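Local coordinates for protein endopolygalacturonase (Chondrostereum purpureum, PDB 1K5C) that probably cleaves the alpha-1,4-galacturonosyl links of polygalacturonate by hydrolysis, as an endo-acting glycoside hydrolase of family 28 with a beta-helical fold, at residues Asp74-Gly79 with Lys111-Asn116; Gly125-His130 with Asn160-Gln165; Ile227-Thr232 with Thr271-Ser276; Ser304-Trp309 with Lys326-Gly331. All coordinates share one frame; numbering follows the deposited sequence. Where two conformers were deposited one is given.

Interaction 1 of 4, residues Asp74-Gly79 with Lys111-Asn116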
loop_
_atom_site.group_PDB
_atom_site.type_symbol
_atom_site.label_atom_id
_atom_site.label_comp_id
_atom_site.label_asym_id
_atom_site.label_seq_id
_atom_site.Cartn_x
_atom_site.Cartn_y
_atom_site.Cartn_z
ATOM N N ASP A 74 12.470 -6.959 14.871
ATOM C CA ASP A 74 13.272 -6.255 13.864
ATOM C C ASP A 74 13.960 -7.208 12.858
ATOM O O ASP A 74 14.866 -6.812 12.156
ATOM C CB ASP A 74 14.282 -5.304 14.518
ATOM C CG ASP A 74 13.638 -4.132 15.190
ATOM O OD1 ASP A 74 12.649 -3.619 14.664
ATOM O OD2 ASP A 74 14.224 -3.674 16.191
ATOM N N HIS A 75 13.443 -8.439 12.740
ATOM C CA HIS A 75 13.989 -9.351 11.734
ATOM C C HIS A 75 13.446 -9.055 10.338
ATOM O O HIS A 75 12.531 -8.253 10.150
ATOM C CB HIS A 75 13.730 -10.807 12.159
ATOM C CG HIS A 75 14.562 -11.150 13.340
ATOM N ND1 HIS A 75 15.896 -11.412 13.268
ATOM C CD2 HIS A 75 14.189 -11.234 14.657
ATOM C CE1 HIS A 75 16.362 -11.645 14.501
ATOM N NE2 HIS A 75 15.377 -11.574 15.317
ATOM N N ILE A 76 14.094 -9.719 9.362
ATOM C CA ILE A 76 13.940 -9.406 7.933
ATOM C C ILE A 76 13.441 -10.618 7.159
ATOM O O ILE A 76 13.955 -11.744 7.353
ATOM C CB ILE A 76 15.307 -8.974 7.368
ATOM C CG1 ILE A 76 15.808 -7.676 8.031
ATOM C CG2 ILE A 76 15.270 -8.830 5.858
ATOM C CD1 ILE A 76 17.251 -7.382 7.726
ATOM N N PHE A 77 12.495 -10.355 6.262
ATOM C CA PHE A 77 12.145 -11.263 5.154
ATOM C C PHE A 77 12.853 -10.706 3.918
ATOM O O PHE A 77 12.525 -9.600 3.469
ATOM C CB PHE A 77 10.636 -11.256 4.894
ATOM C CG PHE A 77 9.785 -11.829 6.000
ATOM C CD1 PHE A 77 9.334 -11.006 7.047
ATOM C CD2 PHE A 77 9.404 -13.156 6.011
ATOM C CE1 PHE A 77 8.521 -11.538 8.050
ATOM C CE2 PHE A 77 8.590 -13.661 6.999
ATOM C CZ PHE A 77 8.121 -12.853 8.032
ATOM N N ASP A 78 13.863 -11.435 3.421
ATOM C CA ASP A 78 14.708 -10.957 2.310
ATOM C C ASP A 78 14.256 -11.634 1.003
ATOM O O ASP A 78 14.403 -12.858 0.849
ATOM C CB ASP A 78 16.155 -11.269 2.630
ATOM C CG ASP A 78 17.159 -10.806 1.579
ATOM O OD1 ASP A 78 16.753 -10.358 0.505
ATOM O OD2 ASP A 78 18.366 -10.926 1.920
ATOM N N GLY A 79 13.692 -10.842 0.110
ATOM C CA GLY A 79 13.146 -11.346 -1.132
ATOM C C GLY A 79 14.147 -11.432 -2.271
ATOM O O GLY A 79 13.775 -11.894 -3.389
ATOM N N LYS A 111 6.948 -4.728 13.834
ATOM C CA LYS A 111 8.415 -4.623 13.943
ATOM C C LYS A 111 9.151 -5.708 13.208
ATOM O O LYS A 111 9.978 -6.460 13.723
ATOM C CB LYS A 111 8.823 -4.579 15.427
ATOM C CG LYS A 111 8.409 -3.270 16.112
ATOM C CD LYS A 111 9.290 -2.109 15.634
ATOM C CE LYS A 111 9.116 -0.840 16.402
ATOM N NZ LYS A 111 10.226 0.062 15.910
ATOM N N PHE A 112 8.854 -5.812 11.883
ATOM C CA PHE A 112 9.741 -6.578 10.997
ATOM C C PHE A 112 9.930 -5.777 9.719
ATOM O O PHE A 112 9.244 -4.775 9.462
ATOM C CB PHE A 112 9.222 -7.998 10.729
ATOM C CG PHE A 112 7.871 -8.053 10.059
ATOM C CD1 PHE A 112 7.757 -7.987 8.681
ATOM C CD2 PHE A 112 6.723 -8.207 10.863
ATOM C CE1 PHE A 112 6.502 -8.112 8.075
ATOM C CE2 PHE A 112 5.489 -8.318 10.273
ATOM C CZ PHE A 112 5.368 -8.250 8.882
ATOM N N GLU A 113 10.869 -6.265 8.909
ATOM C CA GLU A 113 11.227 -5.605 7.650
ATOM C C GLU A 113 11.075 -6.593 6.507
ATOM O O GLU A 113 11.460 -7.759 6.619
ATOM C CB GLU A 113 12.681 -5.125 7.719
ATOM C CG GLU A 113 13.223 -4.613 6.372
ATOM C CD GLU A 113 14.561 -3.972 6.516
ATOM O OE1 GLU A 113 14.741 -3.042 7.274
ATOM O OE2 GLU A 113 15.445 -4.344 5.761
ATOM N N VAL A 114 10.517 -6.099 5.414
ATOM C CA VAL A 114 10.586 -6.760 4.114
ATOM C C VAL A 114 11.683 -6.055 3.334
ATOM O O VAL A 114 11.585 -4.842 3.122
ATOM C CB VAL A 114 9.221 -6.670 3.395
ATOM C CG1 VAL A 114 9.363 -7.158 1.978
ATOM C CG2 VAL A 114 8.174 -7.449 4.222
ATOM N N LEU A 115 12.706 -6.809 2.963
ATOM C CA LEU A 115 13.871 -6.256 2.263
ATOM C C LEU A 115 13.853 -6.763 0.810
ATOM O O LEU A 115 13.836 -7.988 0.562
ATOM C CB LEU A 115 15.139 -6.729 2.959
ATOM C CG LEU A 115 16.461 -6.349 2.271
ATOM C CD1 LEU A 115 16.673 -4.812 2.247
ATOM C CD2 LEU A 115 17.634 -7.004 2.986
ATOM N N ASN A 116 13.866 -5.837 -0.140
ATOM C CA ASN A 116 14.035 -6.197 -1.558
ATOM C C ASN A 116 13.017 -7.251 -2.039
ATOM O O ASN A 116 13.363 -8.332 -2.523
ATOM C CB ASN A 116 15.482 -6.606 -1.832
ATOM C CG ASN A 116 16.424 -5.462 -1.476
ATOM O OD1 ASN A 116 16.034 -4.277 -1.599
ATOM N ND2 ASN A 116 17.633 -5.815 -1.073
HETATM O O HOH W 1 18.260 -8.676 -0.995
#
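F77 puts both its backbone polar atoms to work against the neighbouring strand 113-115. Its N donates to E113 O at 2.8 Å, and its O receives L115 N in an almost straight bond (N-H...O 176°). Two more bonds carry the pattern outward: E113 N gives to H75 O, and G79 N gives to L115 O. Beyond the strands, D74 N reaches K111 O at 2.8 Å, but this bond is more bent, at 143°. E113 O also meets the CA-H of I76 (CA to O 3.3 Å), a weaker contact beside its N-H bond.

The strands 76-78 and 113-115 run parallel, as expected of successive turns of the right-handed parallel beta-helix of family 28. The N-H of I76 points away from segment 111-116 and bonds to D48 OD1, and that same carboxylate oxygen is bonded to H75 ND1.

I76, E113, D78 and L115 share one face. I76 CG2 lies 3.6 Å from L115 CB, while its CG1 and CD1 run alongside the E113 side chain. D78 OD1 accepts a hydrogen bond from a water 2.7 Å away; N116 ND2 donates to that same water. D78 OD1 is also bonded to N80 N. On the other face F77 turns the CD1-CE1 edge of its ring to the face of F112, in an offset edge-to-face pair with planes at 73°. F61 meets the F77 ring and F70 that of F112. D74 OD1 and K111 NZ stay 4.6 Å apart, beyond a salt bridge.

Interaction 2 of 4, residues Gly125-His130 with Asn160-Gln165. With NAG (2-acetamido-2-deoxy-beta-D-glucopyranose), chain C.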
loop_
_atom_site.group_PDB
_atom_site.type_symbol
_atom_site.label_atom_id
_atom_site.label_comp_id
_atom_site.label_asym_id
_atom_site.label_seq_id
_atom_site.Cartn_x
_atom_site.Cartn_y
_atom_site.Cartn_z
ATOM N N GLY A 125 -5.182 -9.048 3.414
ATOM C CA GLY A 125 -6.611 -9.406 3.326
ATOM C C GLY A 125 -6.854 -10.755 2.734
ATOM O O GLY A 125 -5.974 -11.335 2.067
ATOM N N PRO A 126 -8.063 -11.268 2.886
ATOM C CA PRO A 126 -9.158 -10.646 3.655
ATOM C C PRO A 126 -8.943 -10.837 5.153
ATOM O O PRO A 126 -8.093 -11.602 5.606
ATOM C CB PRO A 126 -10.407 -11.419 3.190
ATOM C CG PRO A 126 -9.893 -12.744 2.736
ATOM C CD PRO A 126 -8.500 -12.537 2.251
ATOM N N THR A 127 -9.792 -10.126 5.892
ATOM C CA THR A 127 -9.739 -10.157 7.367
ATOM C C THR A 127 -11.030 -10.812 7.935
ATOM O O THR A 127 -12.056 -10.894 7.284
ATOM C CB THR A 127 -9.600 -8.746 7.971
ATOM O OG1 THR A 127 -10.757 -8.014 7.467
ATOM C CG2 THR A 127 -8.324 -8.074 7.540
ATOM N N ASP A 128 -10.874 -11.247 9.203
ATOM C CA ASP A 128 -12.027 -11.760 9.958
ATOM C C ASP A 128 -12.288 -10.949 11.203
ATOM O O ASP A 128 -13.238 -11.322 11.959
ATOM C CB ASP A 128 -11.870 -13.255 10.290
ATOM C CG ASP A 128 -10.768 -13.573 11.271
ATOM O OD1 ASP A 128 -9.883 -12.728 11.512
ATOM O OD2 ASP A 128 -10.859 -14.692 11.851
ATOM N N ALA A 129 -11.564 -9.897 11.448
ATOM C CA ALA A 129 -11.661 -9.010 12.604
ATOM C C ALA A 129 -10.590 -7.935 12.378
ATOM O O ALA A 129 -9.976 -7.899 11.299
ATOM C CB ALA A 129 -11.473 -9.720 13.934
ATOM N N HIS A 130 -10.326 -7.073 13.360
ATOM C CA HIS A 130 -9.371 -6.003 13.065
ATOM C C HIS A 130 -7.967 -6.570 12.844
ATOM O O HIS A 130 -7.519 -7.495 13.529
ATOM C CB HIS A 130 -9.343 -4.996 14.225
ATOM C CG HIS A 130 -8.888 -3.626 13.725
ATOM N ND1 HIS A 130 -9.859 -2.731 13.295
ATOM C CD2 HIS A 130 -7.806 -3.034 13.326
ATOM C CE1 HIS A 130 -9.388 -1.606 12.819
ATOM N NE2 HIS A 130 -8.069 -1.797 12.857
ATOM N N ASN A 160 -11.361 -5.427 4.962
ATOM C CA ASN A 160 -12.030 -4.535 5.906
ATOM C C ASN A 160 -11.241 -4.412 7.198
ATOM O O ASN A 160 -10.540 -5.345 7.614
ATOM C CB ASN A 160 -13.437 -5.079 6.222
ATOM C CG ASN A 160 -14.273 -5.254 4.964
ATOM O OD1 ASN A 160 -14.329 -4.381 4.115
ATOM N ND2 ASN A 160 -14.959 -6.366 4.905
ATOM N N ASN A 161 -11.442 -3.293 7.914
ATOM C CA ASN A 161 -11.019 -3.230 9.308
ATOM C C ASN A 161 -9.516 -3.397 9.496
ATOM O O ASN A 161 -9.042 -4.180 10.306
ATOM C CB ASN A 161 -11.776 -4.306 10.147
ATOM C CG ASN A 161 -13.268 -4.200 9.944
ATOM O OD1 ASN A 161 -13.871 -3.121 9.962
ATOM N ND2 ASN A 161 -13.876 -5.392 9.788
ATOM N N VAL A 162 -8.764 -2.593 8.731
ATOM C CA VAL A 162 -7.296 -2.614 8.745
ATOM C C VAL A 162 -6.740 -1.296 9.249
ATOM O O VAL A 162 -7.228 -0.217 8.854
ATOM C CB VAL A 162 -6.801 -2.880 7.296
ATOM C CG1 VAL A 162 -5.287 -2.620 7.180
ATOM C CG2 VAL A 162 -7.137 -4.290 6.877
ATOM N N THR A 163 -5.686 -1.376 10.073
ATOM C CA THR A 163 -4.907 -0.225 10.446
ATOM C C THR A 163 -3.441 -0.508 10.115
ATOM O O THR A 163 -2.935 -1.560 10.529
ATOM C CB THR A 163 -5.048 0.084 11.958
ATOM O OG1 THR A 163 -6.428 0.380 12.154
ATOM C CG2 THR A 163 -4.142 1.258 12.391
ATOM N N ILE A 164 -2.785 0.406 9.398
ATOM C CA ILE A 164 -1.374 0.325 9.100
ATOM C C ILE A 164 -0.758 1.609 9.650
ATOM O O ILE A 164 -1.163 2.714 9.209
ATOM C CB ILE A 164 -1.134 0.169 7.574
ATOM C CG1 ILE A 164 -1.714 -1.192 7.124
ATOM C CG2 ILE A 164 0.343 0.331 7.237
ATOM C CD1 ILE A 164 -1.847 -1.337 5.619
ATOM N N GLN A 165 0.146 1.465 10.627
ATOM C CA GLN A 165 0.628 2.662 11.343
ATOM C C GLN A 165 2.103 2.488 11.644
ATOM O O GLN A 165 2.616 1.361 11.840
ATOM C CB GLN A 165 -0.157 2.922 12.619
ATOM C CG GLN A 165 -0.128 1.758 13.625
ATOM C CD GLN A 165 -1.049 1.999 14.827
ATOM O OE1 GLN A 165 -2.035 2.686 14.734
ATOM N NE2 GLN A 165 -0.685 1.346 15.949
HETATM C C1 NAG C . -15.265 -5.736 9.693
HETATM C C2 NAG C . -16.035 -5.171 10.972
HETATM C C3 NAG C . -17.541 -5.578 10.765
HETATM C C4 NAG C . -18.104 -5.005 9.475
HETATM C C5 NAG C . -17.203 -5.577 8.294
HETATM C C6 NAG C . -17.637 -4.779 7.073
HETATM C C7 NAG C . -14.734 -5.438 13.034
HETATM C C8 NAG C . -14.293 -6.306 14.100
HETATM N N2 NAG C . -15.556 -5.941 12.112
HETATM O O3 NAG C . -18.308 -5.119 11.906
HETATM O O4 NAG C . -19.417 -5.536 9.141
HETATM O O5 NAG C . -15.867 -5.019 8.595
HETATM O O6 NAG C . -16.876 -3.597 7.257
HETATM O O7 NAG C . -14.417 -4.304 12.966
HETATM O O HOH W 2 -11.780 -8.421 4.516
HETATM O O HOH W 3 -12.900 -8.004 9.210
HETATM O O HOH W 4 -13.915 -9.278 5.913
#
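The H130 imidazole has one face covered by the carbonyl oxygen of N161, 3.3 Å above the ring plane near its centre; V162 N is farther off, toward the rim. At the edge, NE2 meets T163 OG1 at 2.8 Å in a nearly straight hydrogen bond whose proton could belong to either atom. CG, anti to the backbone N (chi1 -155°), lies 3.5 Å from N161 O, and the H130 CA-H points there too.

T127 OG1 donates to N160 O at 2.7 Å, tilted 23° from the carbonyl plane, and CG2 packs on V162 CG2. Three waters bridge the segments: one accepts from T127 N and N160 N, one joins T127 O to N160 ND2, and in the conformer given one links T127 OG1 to N161 ND2.

N161 ND2 is bonded covalently to C1 of the N-acetylglucosamine, and its OD1 is held by N183 ND2. N160 CB lies 3.4 Å from the sugar O5, while N160 OD1 accepts from N182 N. The chain turns a corner at D128 and A129, between faces of the beta-helix. T127 OG1 donates to a carbonyl and accepts from water, so both roles of its hydroxyl are used.

Interaction 3 of 4, residues Ile227-Thr232 with Thr271-Ser276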
loop_
_atom_site.group_PDB
_atom_site.type_symbol
_atom_site.label_atom_id
_atom_site.label_comp_id
_atom_site.label_asym_id
_atom_site.label_seq_id
_atom_site.Cartn_x
_atom_site.Cartn_y
_atom_site.Cartn_z
ATOM N N ILE A 227 -6.224 9.100 -5.998
ATOM C CA ILE A 227 -7.381 8.185 -6.058
ATOM C C ILE A 227 -7.533 7.884 -7.555
ATOM O O ILE A 227 -7.732 8.820 -8.336
ATOM C CB ILE A 227 -8.669 8.776 -5.449
ATOM C CG1 ILE A 227 -8.405 9.281 -4.031
ATOM C CG2 ILE A 227 -9.814 7.746 -5.503
ATOM C CD1 ILE A 227 -9.653 9.906 -3.380
ATOM N N LYS A 228 -7.377 6.632 -7.908
ATOM C CA LYS A 228 -7.375 6.188 -9.314
ATOM C C LYS A 228 -8.452 5.133 -9.503
ATOM O O LYS A 228 -8.487 4.138 -8.804
ATOM C CB LYS A 228 -5.999 5.685 -9.814
ATOM C CG LYS A 228 -5.090 5.089 -8.783
ATOM C CD LYS A 228 -3.795 4.560 -9.337
ATOM C CE LYS A 228 -2.963 4.159 -8.092
ATOM N NZ LYS A 228 -2.045 3.111 -8.409
ATOM N N ALA A 229 -9.294 5.329 -10.520
ATOM C CA ALA A 229 -10.233 4.298 -10.950
ATOM C C ALA A 229 -10.032 4.049 -12.437
ATOM O O ALA A 229 -9.882 4.990 -13.235
ATOM C CB ALA A 229 -11.682 4.673 -10.719
ATOM N N GLN A 230 -10.038 2.773 -12.786
ATOM C CA GLN A 230 -9.975 2.417 -14.209
ATOM C C GLN A 230 -11.128 3.095 -14.955
ATOM O O GLN A 230 -12.272 3.001 -14.524
ATOM C CB GLN A 230 -10.126 0.873 -14.348
ATOM C CG GLN A 230 -8.926 0.176 -13.737
ATOM C CD GLN A 230 -9.087 -1.312 -13.605
ATOM O OE1 GLN A 230 -9.649 -1.932 -14.468
ATOM N N ARG A 231 -10.783 3.663 -16.100
ATOM C CA ARG A 231 -11.807 4.300 -16.943
ATOM C C ARG A 231 -12.979 3.326 -17.179
ATOM O O ARG A 231 -14.125 3.739 -17.249
ATOM C CB ARG A 231 -11.165 4.711 -18.280
ATOM C CG ARG A 231 -12.173 5.366 -19.215
ATOM C CD ARG A 231 -11.536 5.757 -20.539
ATOM N NE ARG A 231 -10.614 6.875 -20.442
ATOM C CZ ARG A 231 -9.298 6.818 -20.667
ATOM N NH1 ARG A 231 -8.646 5.696 -20.892
ATOM N NH2 ARG A 231 -8.599 7.959 -20.673
ATOM N N THR A 232 -12.652 2.026 -17.381
ATOM C CA THR A 232 -13.685 1.038 -17.754
ATOM C C THR A 232 -14.435 0.418 -16.576
ATOM O O THR A 232 -15.325 -0.402 -16.812
ATOM C CB THR A 232 -13.015 -0.067 -18.591
ATOM O OG1 THR A 232 -11.986 -0.651 -17.798
ATOM C CG2 THR A 232 -12.455 0.444 -19.925
ATOM N N THR A 271 -17.475 6.731 -15.738
ATOM C CA THR A 271 -18.615 7.113 -14.891
ATOM C C THR A 271 -19.082 5.994 -13.987
ATOM O O THR A 271 -20.054 6.165 -13.228
ATOM C CB THR A 271 -19.809 7.580 -15.761
ATOM O OG1 THR A 271 -20.155 6.431 -16.579
ATOM C CG2 THR A 271 -19.413 8.785 -16.566
ATOM N N GLY A 272 -18.435 4.807 -14.041
ATOM C CA GLY A 272 -18.903 3.632 -13.343
ATOM C C GLY A 272 -18.258 3.360 -11.985
ATOM O O GLY A 272 -18.606 2.348 -11.363
ATOM N N ALA A 273 -17.353 4.235 -11.529
ATOM C CA ALA A 273 -16.690 4.062 -10.248
ATOM C C ALA A 273 -16.793 5.357 -9.431
ATOM O O ALA A 273 -15.807 6.026 -9.132
ATOM C CB ALA A 273 -15.220 3.684 -10.470
ATOM N N PRO A 274 -18.022 5.755 -9.087
ATOM C CA PRO A 274 -18.236 7.081 -8.471
ATOM C C PRO A 274 -17.374 7.267 -7.225
ATOM O O PRO A 274 -17.261 6.406 -6.362
ATOM C CB PRO A 274 -19.735 7.076 -8.094
ATOM C CG PRO A 274 -20.162 5.628 -8.225
ATOM C CD PRO A 274 -19.308 5.074 -9.348
ATOM N N PHE A 275 -16.845 8.518 -7.112
ATOM C CA PHE A 275 -16.113 8.966 -5.918
ATOM C C PHE A 275 -17.010 9.932 -5.151
ATOM O O PHE A 275 -17.548 10.875 -5.739
ATOM C CB PHE A 275 -14.832 9.706 -6.259
ATOM C CG PHE A 275 -13.778 8.938 -7.026
ATOM C CD1 PHE A 275 -13.816 7.567 -7.180
ATOM C CD2 PHE A 275 -12.758 9.671 -7.618
ATOM C CE1 PHE A 275 -12.819 6.907 -7.931
ATOM C CE2 PHE A 275 -11.739 9.040 -8.343
ATOM C CZ PHE A 275 -11.777 7.647 -8.492
ATOM N N SER A 276 -17.088 9.762 -3.836
ATOM C CA SER A 276 -17.898 10.673 -3.013
ATOM C C SER A 276 -17.191 10.939 -1.677
ATOM O O SER A 276 -16.451 10.111 -1.155
ATOM C CB SER A 276 -19.284 10.158 -2.799
ATOM O OG SER A 276 -19.304 8.912 -2.240
HETATM O O HOH W 5 -16.074 3.821 -15.236
#
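I227 meets F275 by a CH-pi contact: its CG2 methyl stands over one face of the ring, 3.8 Å from the centroid and 20° off the normal. The methyl is displaced toward the rim, with CZ nearest at 3.6 Å and CE2 close behind. CG2, anti to the backbone N, is the branch of I227 that goes over the ring.

The other apolar contacts involve two alanines. A229 CB is 3.7 Å from A273 CB and equally near F275 CZ, reaching the ring obliquely. All four residues are buried.

The polar link is a water: it lies 2.8 Å from R231 O, to which it can donate, and accepts from G272 N at the same distance, bridging the two loop ends. R231 itself is directed elsewhere, with NH2 in a salt bridge to D264.

K228 points away from this packing, and its NZ forms a salt bridge with D174. It binds galacturonate in ligand-bound crystals of this protein, as do R226 and Y262, whose side chains lie about 4 Å from its own; no sugar is bound there here. The apolar patch therefore probably backs part of the substrate site. Strand 223-230 lies between strands 197-202 and 254-259 in the parallel sheet. F275, at the start of strand 275-280, packs also on V238 of strand 237-244 and I258 of strand 254-259.

Interaction 4 of 4, residues Ser304-Trp309 with Lys326-Gly331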
loop_
_atom_site.group_PDB
_atom_site.type_symbol
_atom_site.label_atom_id
_atom_site.label_comp_id
_atom_site.label_asym_id
_atom_site.label_seq_id
_atom_site.Cartn_x
_atom_site.Cartn_y
_atom_site.Cartn_z
ATOM N N SER A 304 -19.500 12.956 -6.405
ATOM C CA SER A 304 -20.567 13.569 -5.656
ATOM C C SER A 304 -20.089 14.003 -4.261
ATOM O O SER A 304 -19.127 13.447 -3.696
ATOM C CB SER A 304 -21.730 12.580 -5.456
ATOM O OG SER A 304 -22.435 12.407 -6.692
ATOM N N GLY A 305 -20.835 14.934 -3.673
ATOM C CA GLY A 305 -20.679 15.338 -2.290
ATOM C C GLY A 305 -20.065 16.737 -2.157
ATOM O O GLY A 305 -19.692 17.398 -3.114
ATOM N N ASN A 306 -20.012 17.147 -0.872
ATOM C CA ASN A 306 -19.390 18.444 -0.496
ATOM C C ASN A 306 -18.013 18.114 0.021
ATOM O O ASN A 306 -17.837 17.698 1.170
ATOM C CB ASN A 306 -20.224 19.117 0.581
ATOM C CG ASN A 306 -21.607 19.489 0.014
ATOM O OD1 ASN A 306 -21.682 20.190 -0.989
ATOM N ND2 ASN A 306 -22.644 18.973 0.622
ATOM N N TRP A 307 -17.034 18.258 -0.884
ATOM C CA TRP A 307 -15.635 17.892 -0.567
ATOM C C TRP A 307 -15.022 19.084 0.143
ATOM O O TRP A 307 -14.731 20.136 -0.475
ATOM C CB TRP A 307 -14.897 17.589 -1.867
ATOM C CG TRP A 307 -15.366 16.345 -2.578
ATOM C CD1 TRP A 307 -16.527 15.632 -2.390
ATOM C CD2 TRP A 307 -14.627 15.680 -3.622
ATOM N NE1 TRP A 307 -16.535 14.514 -3.271
ATOM C CE2 TRP A 307 -15.398 14.556 -4.044
ATOM C CE3 TRP A 307 -13.392 15.916 -4.268
ATOM C CZ2 TRP A 307 -14.958 13.708 -5.064
ATOM C CZ3 TRP A 307 -12.971 15.066 -5.277
ATOM C CH2 TRP A 307 -13.746 13.964 -5.670
ATOM N N ASN A 308 -14.839 18.910 1.461
ATOM C CA ASN A 308 -14.250 20.013 2.279
ATOM C C ASN A 308 -12.718 19.822 2.225
ATOM O O ASN A 308 -12.225 18.851 2.821
ATOM C CB ASN A 308 -14.768 19.864 3.721
ATOM C CG ASN A 308 -14.279 21.022 4.596
ATOM O OD1 ASN A 308 -13.262 21.658 4.287
ATOM N ND2 ASN A 308 -15.009 21.293 5.641
ATOM N N TRP A 309 -12.058 20.684 1.464
ATOM C CA TRP A 309 -10.610 20.628 1.296
ATOM C C TRP A 309 -9.941 21.807 2.017
ATOM O O TRP A 309 -8.831 22.224 1.705
ATOM C CB TRP A 309 -10.246 20.652 -0.199
ATOM C CG TRP A 309 -10.537 19.324 -0.861
ATOM C CD1 TRP A 309 -11.368 18.300 -0.461
ATOM C CD2 TRP A 309 -9.915 18.881 -2.094
ATOM N NE1 TRP A 309 -11.305 17.241 -1.373
ATOM C CE2 TRP A 309 -10.424 17.589 -2.368
ATOM C CE3 TRP A 309 -8.994 19.470 -2.968
ATOM C CZ2 TRP A 309 -9.995 16.881 -3.529
ATOM C CZ3 TRP A 309 -8.587 18.757 -4.091
ATOM C CH2 TRP A 309 -9.097 17.476 -4.358
ATOM N N LYS A 326 -20.430 16.326 -10.118
ATOM C CA LYS A 326 -21.450 16.848 -9.193
ATOM C C LYS A 326 -20.850 17.302 -7.871
ATOM O O LYS A 326 -21.550 17.978 -7.070
ATOM C CB LYS A 326 -22.501 15.751 -8.903
ATOM C CG LYS A 326 -23.348 15.381 -10.135
ATOM C CD LYS A 326 -24.182 14.156 -9.877
ATOM C CE LYS A 326 -23.461 12.814 -10.011
ATOM N NZ LYS A 326 -23.053 12.578 -11.435
ATOM N N ALA A 327 -19.610 16.922 -7.575
ATOM C CA ALA A 327 -19.005 17.280 -6.290
ATOM C C ALA A 327 -18.657 18.760 -6.277
ATOM O O ALA A 327 -18.291 19.361 -7.309
ATOM C CB ALA A 327 -17.745 16.462 -6.040
ATOM N N LYS A 328 -18.793 19.335 -5.078
ATOM C CA LYS A 328 -18.395 20.746 -4.856
ATOM C C LYS A 328 -17.177 20.749 -3.978
ATOM O O LYS A 328 -17.258 20.253 -2.834
ATOM C CB LYS A 328 -19.541 21.516 -4.180
ATOM C CG LYS A 328 -20.795 21.632 -5.066
ATOM C CD LYS A 328 -21.883 22.383 -4.298
ATOM C CE LYS A 328 -22.881 21.518 -3.552
ATOM N NZ LYS A 328 -23.236 22.069 -2.188
ATOM N N ILE A 329 -16.027 21.245 -4.484
ATOM C CA ILE A 329 -14.804 21.283 -3.679
ATOM C C ILE A 329 -14.645 22.662 -3.068
ATOM O O ILE A 329 -14.645 23.684 -3.792
ATOM C CB ILE A 329 -13.571 20.894 -4.538
ATOM C CG1 ILE A 329 -13.763 19.543 -5.217
ATOM C CG2 ILE A 329 -12.343 20.983 -3.661
ATOM C CD1 ILE A 329 -12.672 19.105 -6.147
ATOM N N THR A 330 -14.560 22.754 -1.751
ATOM C CA THR A 330 -14.371 24.001 -0.977
ATOM C C THR A 330 -12.944 23.969 -0.432
ATOM O O THR A 330 -12.602 23.072 0.328
ATOM C CB THR A 330 -15.347 24.018 0.233
ATOM O OG1 THR A 330 -16.678 24.055 -0.213
ATOM C CG2 THR A 330 -15.165 25.261 1.080
ATOM N N GLY A 331 -12.018 24.826 -0.846
ATOM C CA GLY A 331 -10.502 24.683 -0.671
ATOM C C GLY A 331 -10.341 25.441 0.609
ATOM O O GLY A 331 -11.391 25.975 1.129
HETATM O O HOH W 6 -23.108 15.973 -4.978
#
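W307 and W309 both turn their indole faces to segment 326-331, W307 to A327 and W309 to I329. The strands 306-309 and 328-331 run parallel, their axes 17° apart, near the C-terminal end of the right-handed beta-helix. A327 CB stands over the five-membered ring of W307, 3.7 Å from its centroid and nearest to NE1 and CE2. I329 spreads its branches between the two indoles: CG1 and CD1 reach W307 at CE3, obliquely, while CG2 sits over the face of W309, 3.6 Å from CD2. CG2 lies anti to the backbone N of I329 and CG1 anti to its carbonyl carbon (chi1 -55°), which sends the branches to different partners.

Both indole N-H groups are used. W309 NE1 donates to V278 O, and the edge-to-face partner of its ring is F280. W307 NE1 donates to S304 O, a carbonyl in its own segment, at 2.8 Å; the N-H comes from above the carbonyl plane and the bond is bent.

On the opposite face N306 and K328 run alongside one another. The lysine bends at its last two torsions, and NZ donates to N306 OD1 at 2.7 Å, giving this exposed pair a direct polar link.

Between these layers the backbones are joined by K328 N to G305 O, W307 N to K328 O, T330 N to W307 O and W309 N to T330 O. G305 has phi 108°, where a CB would collide with S304 O. A water accepts from G305 N at 2.8 Å and donates to K326 O at 3.3 Å.

In the fold
The four contacts come in series along the chain and mark stages in the advance of one beta-helix. Interactions 1 and 2 have centres about 21 Å apart, and strand 108-115 of the first is followed directly by strand 122-127 of the second. From interaction 2 to interaction 3 is about 23 Å between centres. Interactions 1 and 4 are farthest apart, about 41 Å. Interactions 3 and 4, about 16 Å apart, touch: F275 O and S304 N probably share a hydrogen bond, linking strands 275-280 and 303-304. Stacked parallel strands thus build one elongated helix, with the galacturonate-binding K228 in interaction 3 and the glycan in interaction 2 at different points along it.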